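PDB 6EUD: ATP-dependent RNA helicase HrpB from Escherichia coli, which hydrolyses ATP to ADP and phosphate as a DExH-box RNA helicase that binds single-stranded RNA. Local coordinates for residues S683-I686 and Y687-L690; K622-V626 and L627-A631; A654-D657 and E658-L661; E632-Q635 and L636-R639. All coordinates share one frame; numbering follows the deposited sequence.

Contact 1 of 4, residues S683-I686 and Y687-L690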
loop_
_atom_site.group_PDB
_atom_site.type_symbol
_atom_site.label_atom_id
_atom_site.label_comp_id
_atom_site.label_asym_id
_atom_site.label_seq_id
_atom_site.Cartn_x
_atom_site.Cartn_y
_atom_site.Cartn_z
ATOM N N SER A 683 -8.284 -40.054 17.396
ATOM C CA SER A 683 -9.297 -40.950 16.833
ATOM C C SER A 683 -9.983 -40.388 15.574
ATOM O O SER A 683 -10.650 -41.116 14.834
ATOM C CB SER A 683 -10.358 -41.249 17.896
ATOM O OG SER A 683 -9.745 -41.651 19.108
ATOM N N LEU A 684 -9.847 -39.085 15.358
ATOM C CA LEU A 684 -10.436 -38.445 14.187
ATOM C C LEU A 684 -9.872 -39.034 12.909
ATOM O O LEU A 684 -8.662 -39.189 12.784
ATOM C CB LEU A 684 -10.189 -36.943 14.218
ATOM C CG LEU A 684 -10.828 -36.232 15.403
ATOM C CD1 LEU A 684 -10.259 -34.833 15.538
ATOM C CD2 LEU A 684 -12.344 -36.202 15.249
ATOM N N ASP A 685 -10.760 -39.355 11.971
ATOM C CA ASP A 685 -10.385 -39.938 10.689
ATOM C C ASP A 685 -9.921 -38.849 9.755
ATOM O O ASP A 685 -10.722 -38.240 9.024
ATOM C CB ASP A 685 -11.551 -40.716 10.074
ATOM C CG ASP A 685 -11.114 -41.632 8.944
ATOM O OD1 ASP A 685 -10.131 -41.316 8.241
ATOM O OD2 ASP A 685 -11.757 -42.674 8.747
ATOM N N ILE A 686 -8.614 -38.611 9.782
ATOM C CA ILE A 686 -8.014 -37.490 9.077
ATOM C C ILE A 686 -8.165 -37.618 7.576
ATOM O O ILE A 686 -8.369 -36.617 6.889
ATOM C CB ILE A 686 -6.515 -37.349 9.457
ATOM C CG1 ILE A 686 -6.386 -36.971 10.947
ATOM C CG2 ILE A 686 -5.794 -36.345 8.561
ATOM C CD1 ILE A 686 -7.131 -35.714 11.329
ATOM N N TYR A 687 -8.069 -38.853 7.081
ATOM C CA TYR A 687 -8.231 -39.163 5.660
ATOM C C TYR A 687 -9.619 -38.800 5.181
ATOM O O TYR A 687 -9.779 -38.197 4.132
ATOM C CB TYR A 687 -7.987 -40.648 5.392
ATOM C CG TYR A 687 -8.387 -41.107 4.000
ATOM C CD1 TYR A 687 -9.673 -41.612 3.736
ATOM C CD2 TYR A 687 -7.479 -41.058 2.949
ATOM C CE1 TYR A 687 -10.042 -42.033 2.444
ATOM C CE2 TYR A 687 -7.823 -41.491 1.679
ATOM C CZ TYR A 687 -9.107 -41.978 1.427
ATOM O OH TYR A 687 -9.435 -42.390 0.155
ATOM N N GLN A 688 -10.625 -39.204 5.946
ATOM C CA GLN A 688 -11.999 -38.913 5.586
ATOM C C GLN A 688 -12.266 -37.409 5.625
ATOM O O GLN A 688 -12.967 -36.873 4.769
ATOM C CB GLN A 688 -12.960 -39.645 6.507
ATOM C CG GLN A 688 -14.232 -40.036 5.795
ATOM C CD GLN A 688 -13.952 -40.938 4.604
ATOM O OE1 GLN A 688 -13.381 -42.020 4.756
ATOM N NE2 GLN A 688 -14.332 -40.487 3.408
ATOM N N ALA A 689 -11.692 -36.733 6.614
ATOM C CA ALA A 689 -11.898 -35.295 6.769
ATOM C C ALA A 689 -11.299 -34.524 5.596
ATOM O O ALA A 689 -11.962 -33.667 5.019
ATOM C CB ALA A 689 -11.306 -34.804 8.087
ATOM N N LEU A 690 -10.053 -34.828 5.247
ATOM C CA LEU A 690 -9.438 -34.264 4.043
ATOM C C LEU A 690 -10.243 -34.572 2.775
ATOM O O LEU A 690 -10.484 -33.696 1.946
ATOM C CB LEU A 690 -8.017 -34.783 3.886
ATOM C CG LEU A 690 -7.004 -34.169 4.849
ATOM C CD1 LEU A 690 -5.659 -34.787 4.613
ATOM C CD2 LEU A 690 -6.947 -32.665 4.642
HETATM O O HOH W 1 -7.353 -41.465 8.557
#
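Asp685 and Gln688 meet at the start of helix 686-692, where Asp685 is the N-cap. Its OD1 accepts a hydrogen bond from Gln688 N at 3.2 Å, nearly straight at the hydrogen (164°), although the amide comes from above the carboxylate plane. Torsion places the acceptor: with CG turned opposite the backbone N (chi1 -165°), the carboxylate folds forward over the first turn. A short acidic side chain suits this place, since its carboxylate can reach forward to an amide of the first turn. A water extends the cap, giving a hydrogen to Asp685 OD1 at 2.8 Å and taking one from Tyr687 N at 3.1 Å, so one carboxylate oxygen serves two amides, one directly and one through solvent.

Main-chain bonding then takes over. Ala689 N donates to Asp685 O at 3.0 Å and Leu690 N to Ile686 O at 3.0 Å, the second almost linear (176°).

Side-chain packing is sparser. Asp685 and Gln688 cross at a slant, with Gln688 CB 3.6 Å from Asp685 CG. The apolar pair is one turn apart: Ile686 CG2 and Leu690 CD1 approach to 4.2 Å, and these two branched residues share one buried flank of the helix.

That flank faces Leu627 and Trp629 of the loop between helices 608-622 and 631-646, and helix 631-646 itself, whose Ala633 touches Ile686 and whose Leu636 meets both Leu690 and Tyr687. Before the cap, Leu684 anchors the incoming loop on Leu668 and Val675.

Contact 2 of 4, residues K622-V626 and L627-A631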
loop_
_atom_site.group_PDB
_atom_site.type_symbol
_atom_site.label_atom_id
_atom_site.label_comp_id
_atom_site.label_asym_id
_atom_site.label_seq_id
_atom_site.Cartn_x
_atom_site.Cartn_y
_atom_site.Cartn_z
ATOM N N LYS A 622 -0.164 -26.417 19.057
ATOM C CA LYS A 622 0.747 -27.560 19.064
ATOM C C LYS A 622 1.093 -28.067 17.666
ATOM O O LYS A 622 2.064 -28.808 17.491
ATOM C CB LYS A 622 0.152 -28.704 19.891
ATOM C CG LYS A 622 0.098 -28.425 21.373
ATOM C CD LYS A 622 1.477 -28.104 21.882
ATOM C CE LYS A 622 1.546 -28.141 23.394
ATOM N NZ LYS A 622 0.688 -27.108 23.984
ATOM N N GLY A 623 0.296 -27.672 16.680
ATOM C CA GLY A 623 0.502 -28.105 15.313
ATOM C C GLY A 623 -0.324 -29.330 14.942
ATOM O O GLY A 623 -0.869 -30.022 15.802
ATOM N N LEU A 624 -0.411 -29.605 13.650
ATOM C CA LEU A 624 -1.209 -30.718 13.155
ATOM C C LEU A 624 -0.723 -32.089 13.634
ATOM O O LEU A 624 -1.462 -33.071 13.596
ATOM C CB LEU A 624 -1.223 -30.694 11.636
ATOM C CG LEU A 624 -1.905 -29.478 11.056
ATOM C CD1 LEU A 624 -1.758 -29.536 9.549
ATOM C CD2 LEU A 624 -3.366 -29.493 11.470
ATOM N N SER A 625 0.523 -32.144 14.073
ATOM C CA SER A 625 1.115 -33.358 14.599
ATOM C C SER A 625 0.308 -34.065 15.700
ATOM O O SER A 625 0.528 -35.248 15.940
ATOM C CB SER A 625 2.512 -33.020 15.121
ATOM O OG SER A 625 2.882 -33.809 16.234
ATOM N N VAL A 626 -0.602 -33.365 16.384
ATOM C CA VAL A 626 -1.380 -34.026 17.446
ATOM C C VAL A 626 -2.520 -34.869 16.881
ATOM O O VAL A 626 -3.130 -35.646 17.604
ATOM C CB VAL A 626 -1.989 -33.030 18.482
ATOM C CG1 VAL A 626 -0.898 -32.423 19.371
ATOM C CG2 VAL A 626 -2.843 -31.960 17.801
ATOM N N LEU A 627 -2.801 -34.703 15.596
ATOM C CA LEU A 627 -3.789 -35.524 14.914
ATOM C C LEU A 627 -3.149 -36.834 14.477
ATOM O O LEU A 627 -1.915 -36.975 14.513
ATOM C CB LEU A 627 -4.360 -34.779 13.712
ATOM C CG LEU A 627 -5.003 -33.467 14.153
ATOM C CD1 LEU A 627 -5.454 -32.680 12.957
ATOM C CD2 LEU A 627 -6.155 -33.765 15.116
ATOM N N ASN A 628 -3.984 -37.795 14.083
ATOM C CA ASN A 628 -3.473 -39.088 13.624
ATOM C C ASN A 628 -3.232 -39.128 12.120
ATOM O O ASN A 628 -4.147 -39.401 11.334
ATOM C CB ASN A 628 -4.422 -40.218 14.003
ATOM C CG ASN A 628 -3.856 -41.571 13.665
ATOM O OD1 ASN A 628 -2.639 -41.739 13.607
ATOM N ND2 ASN A 628 -4.730 -42.551 13.444
ATOM N N TRP A 629 -1.993 -38.869 11.729
ATOM C CA TRP A 629 -1.631 -38.854 10.322
ATOM C C TRP A 629 -1.152 -40.218 9.851
ATOM O O TRP A 629 0.042 -40.508 9.892
ATOM C CB TRP A 629 -0.563 -37.788 10.082
ATOM C CG TRP A 629 -1.151 -36.431 10.176
ATOM C CD1 TRP A 629 -1.242 -35.649 11.290
ATOM C CD2 TRP A 629 -1.796 -35.711 9.117
ATOM N NE1 TRP A 629 -1.889 -34.473 10.980
ATOM C CE2 TRP A 629 -2.242 -34.491 9.655
ATOM C CE3 TRP A 629 -2.032 -35.982 7.765
ATOM C CZ2 TRP A 629 -2.909 -33.527 8.880
ATOM C CZ3 TRP A 629 -2.700 -35.029 6.989
ATOM C CH2 TRP A 629 -3.132 -33.816 7.553
ATOM N N THR A 630 -2.089 -41.061 9.418
ATOM C CA THR A 630 -1.746 -42.366 8.842
ATOM C C THR A 630 -1.023 -42.165 7.514
ATOM O O THR A 630 -1.144 -41.092 6.902
ATOM C CB THR A 630 -2.989 -43.240 8.594
ATOM O OG1 THR A 630 -3.886 -42.539 7.725
ATOM C CG2 THR A 630 -3.696 -43.552 9.884
ATOM N N ALA A 631 -0.286 -43.190 7.075
ATOM C CA ALA A 631 0.321 -43.206 5.746
ATOM C C ALA A 631 -0.709 -42.844 4.680
ATOM O O ALA A 631 -0.412 -42.071 3.748
ATOM C CB ALA A 631 0.935 -44.556 5.448
#
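Leu624 O is the hub of this turn, gripped by Leu627 N at 2.9 Å and by Trp629 NE1 at 3.0 Å. The two donors come from opposite faces of the carbonyl plane. The oxygen lies almost in the plane of the indole, at its edge, although the bond is bent at the hydrogen (139°). Chi1 of Trp629 sets the ring opposite its own carbonyl carbon, and chi2 (91°) then rotates it so that NE1 faces Leu624 O. On this packed side Leu624 CD2 lies 4.1 Å from Leu627 CD1, and Leu624 CD1 comes within 4.2 Å of Trp629 CZ2. Large apolar residues suit it, because Leu624 also meets Ile619, Leu660 and Leu661.

The other side is looser. Ser625 turns its CB away into an exposed position, fitting for a small polar residue, and Val626 touches Leu627 mainly near the backbone. Gly623, with positive phi (94°), lets the chain leave helix 608-622; a CB here would be jammed against the carbonyl O of Lys622.

Chemically, one main-chain oxygen answers both a turn amide and the indole N-H, so the bond restrains rotation of the ring and ties it to the turn that precedes it.

Contact 3 of 4, residues A654-D657 and E658-L661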
loop_
_atom_site.group_PDB
_atom_site.type_symbol
_atom_site.label_atom_id
_atom_site.label_comp_id
_atom_site.label_asym_id
_atom_site.label_seq_id
_atom_site.Cartn_x
_atom_site.Cartn_y
_atom_site.Cartn_z
ATOM N N ALA A 654 -6.342 -26.167 -0.980
ATOM C CA ALA A 654 -5.039 -26.004 -0.386
ATOM C C ALA A 654 -4.952 -26.917 0.838
ATOM O O ALA A 654 -5.895 -27.010 1.621
ATOM C CB ALA A 654 -4.800 -24.557 -0.008
ATOM N N VAL A 655 -3.826 -27.602 0.980
ATOM C CA VAL A 655 -3.636 -28.536 2.071
ATOM C C VAL A 655 -2.243 -28.397 2.653
ATOM O O VAL A 655 -1.688 -29.346 3.190
ATOM C CB VAL A 655 -3.863 -29.993 1.616
ATOM C CG1 VAL A 655 -5.330 -30.213 1.298
ATOM C CG2 VAL A 655 -2.979 -30.315 0.409
ATOM N N ASP A 656 -1.679 -27.201 2.551
ATOM C CA ASP A 656 -0.455 -26.874 3.280
ATOM C C ASP A 656 -0.798 -26.681 4.754
ATOM O O ASP A 656 -1.951 -26.402 5.079
ATOM C CB ASP A 656 0.176 -25.619 2.703
ATOM C CG ASP A 656 -0.783 -24.456 2.702
ATOM O OD1 ASP A 656 -1.739 -24.472 1.891
ATOM O OD2 ASP A 656 -0.577 -23.522 3.503
ATOM N N ASP A 657 0.193 -26.810 5.630
ATOM C CA ASP A 657 -0.033 -26.733 7.068
ATOM C C ASP A 657 -0.800 -25.489 7.486
ATOM O O ASP A 657 -1.744 -25.580 8.278
ATOM C CB ASP A 657 1.293 -26.801 7.821
ATOM C CG ASP A 657 1.701 -28.222 8.137
ATOM O OD1 ASP A 657 1.373 -29.128 7.340
ATOM O OD2 ASP A 657 2.347 -28.442 9.182
ATOM N N GLU A 658 -0.445 -24.332 6.942
ATOM C CA GLU A 658 -1.115 -23.119 7.394
ATOM C C GLU A 658 -2.575 -23.029 6.931
ATOM O O GLU A 658 -3.428 -22.604 7.705
ATOM C CB GLU A 658 -0.345 -21.873 6.961
ATOM C CG GLU A 658 -0.641 -20.673 7.862
ATOM C CD GLU A 658 0.071 -19.394 7.436
ATOM O OE1 GLU A 658 0.988 -19.470 6.588
ATOM O OE2 GLU A 658 -0.290 -18.310 7.957
ATOM N N SER A 659 -2.887 -23.436 5.698
ATOM C CA SER A 659 -4.287 -23.426 5.229
ATOM C C SER A 659 -5.150 -24.347 6.102
ATOM O O SER A 659 -6.297 -24.037 6.429
ATOM C CB SER A 659 -4.400 -23.881 3.761
ATOM O OG SER A 659 -3.608 -23.106 2.869
ATOM N N LEU A 660 -4.581 -25.493 6.464
ATOM C CA LEU A 660 -5.277 -26.477 7.295
ATOM C C LEU A 660 -5.531 -25.955 8.700
ATOM O O LEU A 660 -6.652 -26.058 9.197
ATOM C CB LEU A 660 -4.487 -27.787 7.375
ATOM C CG LEU A 660 -4.459 -28.572 6.070
ATOM C CD1 LEU A 660 -3.648 -29.856 6.243
ATOM C CD2 LEU A 660 -5.876 -28.859 5.629
ATOM N N LEU A 661 -4.489 -25.413 9.335
ATOM C CA LEU A 661 -4.628 -24.797 10.660
ATOM C C LEU A 661 -5.658 -23.670 10.627
ATOM O O LEU A 661 -6.460 -23.516 11.549
ATOM C CB LEU A 661 -3.279 -24.277 11.155
ATOM C CG LEU A 661 -2.325 -25.402 11.571
ATOM C CD1 LEU A 661 -0.936 -24.866 11.855
ATOM C CD2 LEU A 661 -2.864 -26.167 12.778
#
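Asp656 and Ser659 hold each other through both carboxylate oxygens. Ser659 OG donates to Asp656 OD1 over a short 2.5 Å, on the syn side but tilted out of the carboxylate plane, while Ser659 N donates to Asp656 OD2 at 3.2 Å from above that plane. Chi1 of Asp656 (56°) swings CG between its backbone N and carbonyl carbon, bringing the carboxylate over the first turn. Serine fits the third helical position because its hydroxyl sits on a single methylene, close enough to share the carboxylate with its own amide.

The next shell is backbone and methyl packing. Leu660 N bonds to Asp656 O at 3.1 Å, and Leu661 N to Asp657 O at 2.9 Å. Ala654 CB rests 3.4 Å from Ser659 OG, flanking the hydroxyl, and Leu660 CD1 lies 3.7 Å from Val655 O.

Farther out, Val655 packs on Leu640 and Leu641 of helix 631-646, which places the loop just ahead of the cap. The carbonyls of Leu660 and Leu661 accept from Trp667 NE1 and Arg620 NE respectively.

Asp656, Asp657 and Glu658 bring three acidic residues to the start of the helix, where they would probably interact favourably with the positive end of the helix dipole, although Asp656 and Glu658 may also repel each other mildly. The whole is an aspartate N-cap of helix 657-662, with the side chain of the third helical residue adding a second bond.

Contact 4 of 4, residues E632-Q635 and L636-R639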
loop_
_atom_site.group_PDB
_atom_site.type_symbol
_atom_site.label_atom_id
_atom_site.label_comp_id
_atom_site.label_asym_id
_atom_site.label_seq_id
_atom_site.Cartn_x
_atom_site.Cartn_y
_atom_site.Cartn_z
ATOM N N GLU A 632 -1.927 -43.358 4.846
ATOM C CA GLU A 632 -3.008 -43.093 3.894
ATOM C C GLU A 632 -3.480 -41.623 3.882
ATOM O O GLU A 632 -3.667 -41.030 2.809
ATOM C CB GLU A 632 -4.196 -44.006 4.181
ATOM C CG GLU A 632 -5.316 -43.846 3.183
ATOM C CD GLU A 632 -6.543 -44.633 3.567
ATOM O OE1 GLU A 632 -7.016 -44.482 4.712
ATOM O OE2 GLU A 632 -7.013 -45.430 2.730
ATOM N N ALA A 633 -3.682 -41.048 5.068
ATOM C CA ALA A 633 -4.053 -39.633 5.178
ATOM C C ALA A 633 -2.988 -38.744 4.574
ATOM O O ALA A 633 -3.305 -37.835 3.824
ATOM C CB ALA A 633 -4.297 -39.229 6.635
ATOM N N GLU A 634 -1.730 -39.014 4.897
ATOM C CA GLU A 634 -0.616 -38.216 4.395
ATOM C C GLU A 634 -0.488 -38.346 2.885
ATOM O O GLU A 634 -0.274 -37.357 2.195
ATOM C CB GLU A 634 0.702 -38.626 5.082
ATOM C CG GLU A 634 1.951 -37.954 4.511
ATOM C CD GLU A 634 1.923 -36.421 4.659
ATOM O OE1 GLU A 634 1.168 -35.910 5.517
ATOM O OE2 GLU A 634 2.666 -35.727 3.929
ATOM N N GLN A 635 -0.613 -39.568 2.373
ATOM C CA GLN A 635 -0.582 -39.802 0.924
ATOM C C GLN A 635 -1.720 -39.045 0.226
ATOM O O GLN A 635 -1.522 -38.469 -0.844
ATOM C CB GLN A 635 -0.667 -41.302 0.609
ATOM C CG GLN A 635 0.683 -42.021 0.706
ATOM C CD GLN A 635 1.669 -41.502 -0.318
ATOM O OE1 GLN A 635 1.511 -41.727 -1.531
ATOM N NE2 GLN A 635 2.670 -40.766 0.152
ATOM N N LEU A 636 -2.898 -39.028 0.843
ATOM C CA LEU A 636 -4.003 -38.243 0.323
ATOM C C LEU A 636 -3.611 -36.766 0.274
ATOM O O LEU A 636 -3.749 -36.110 -0.760
ATOM C CB LEU A 636 -5.275 -38.436 1.171
ATOM C CG LEU A 636 -6.493 -37.575 0.768
ATOM C CD1 LEU A 636 -6.979 -37.841 -0.655
ATOM C CD2 LEU A 636 -7.637 -37.773 1.731
ATOM N N ARG A 637 -3.083 -36.259 1.381
ATOM C CA ARG A 637 -2.650 -34.862 1.419
ATOM C C ARG A 637 -1.636 -34.592 0.296
ATOM O O ARG A 637 -1.779 -33.622 -0.422
ATOM C CB ARG A 637 -2.058 -34.487 2.776
ATOM C CG ARG A 637 -1.893 -32.965 2.927
ATOM C CD ARG A 637 -1.129 -32.585 4.187
ATOM N NE ARG A 637 0.219 -33.135 4.164
ATOM C CZ ARG A 637 1.282 -32.501 3.684
ATOM N NH1 ARG A 637 1.163 -31.270 3.204
ATOM N NH2 ARG A 637 2.466 -33.094 3.701
ATOM N N LEU A 638 -0.663 -35.484 0.119
ATOM C CA LEU A 638 0.314 -35.348 -0.950
ATOM C C LEU A 638 -0.350 -35.456 -2.341
ATOM O O LEU A 638 0.007 -34.718 -3.271
ATOM C CB LEU A 638 1.416 -36.398 -0.780
ATOM C CG LEU A 638 2.355 -36.163 0.401
ATOM C CD1 LEU A 638 3.320 -37.324 0.638
ATOM C CD2 LEU A 638 3.126 -34.885 0.159
ATOM N N ARG A 639 -1.324 -36.352 -2.491
ATOM C CA ARG A 639 -2.034 -36.456 -3.768
ATOM C C ARG A 639 -2.787 -35.179 -4.095
ATOM O O ARG A 639 -2.862 -34.778 -5.266
ATOM C CB ARG A 639 -2.990 -37.643 -3.751
ATOM C CG ARG A 639 -2.230 -38.959 -3.868
ATOM C CD ARG A 639 -3.053 -40.139 -3.370
ATOM N NE ARG A 639 -4.215 -40.322 -4.231
ATOM C CZ ARG A 639 -5.339 -40.887 -3.823
ATOM N NH1 ARG A 639 -5.445 -41.311 -2.566
ATOM N NH2 ARG A 639 -6.363 -40.991 -4.655
HETATM O O HOH W 2 -4.081 -41.912 -0.031
#
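Glu632 O is gripped by two donors: Leu636 N, one helical turn on, at 2.9 Å, and a water at 3.0 Å. The same water accepts from Arg639 NH1 at 2.9 Å, lying in the guanidinium plane, so the arginine is linked through solvent to a carbonyl almost two turns back. The length of arginine suits this reach. Of its other nitrogens, NE donates to Leu706 O, and NH2 makes a long, weak ion pair with Asp703. The aliphatic part runs past Gln635 O, with Arg639 CG 3.1 Å away.

On another flank Glu634 and Arg637 form a salt bridge. Their side chains lie side by side and point the same way, and the arginine presents NE and NH2 side-on, one nitrogen to each carboxylate oxygen. Glu634 OE2 uses its syn lone pair for Arg637 NH2 at 2.7 Å, whereas Arg637 NE meets Glu634 OE1 at 3.2 Å, tilted out of the carboxylate plane. The two flat groups are turned 43° apart. The glutamate bends at chi2 (62°) and the arginine at chi3 (61°), and these bends bring the charged ends together. Both residues also touch Trp629, which packs beside the ion pair.

Leu638 and the side chains of Glu634 and Gln635 cross obliquely, Leu638 CD1 lying 3.5 Å from Gln635 NE2. The amide's oxygen, meanwhile, is bonded to Tyr722 N. Leu636 and Arg639 both touch Leu702 of helix 696-705.

Together these contacts describe a helix packed on more than one side, with regular i to i+4 backbone bonds and an i to i+3 glutamate-arginine salt bridge.

Overall arrangement
The four contacts are successive pieces of one compact helical region, with centres 10 to 15 Å apart, following the chain in the order contact 2, contact 4, contact 3, contact 1. Trp629 of contact 2 is the shared neighbour: its CZ3 lies 3.7 Å from Ile686 CG2 of contact 1, and its ring also touches Arg637 of contact 4 and Leu660 of contact 3. Contact 4 meets contact 1 through Leu636 CD2, 3.7 Å from Leu690 CB. Leu624 CD2 approaches Leu661 CD2 at 3.6 Å, joining contacts 2 and 3. Helix caps in contacts 1 and 3 thus begin helices that converge on this core. All four lie away from the predicted ATP-binding loop and the DEFH box.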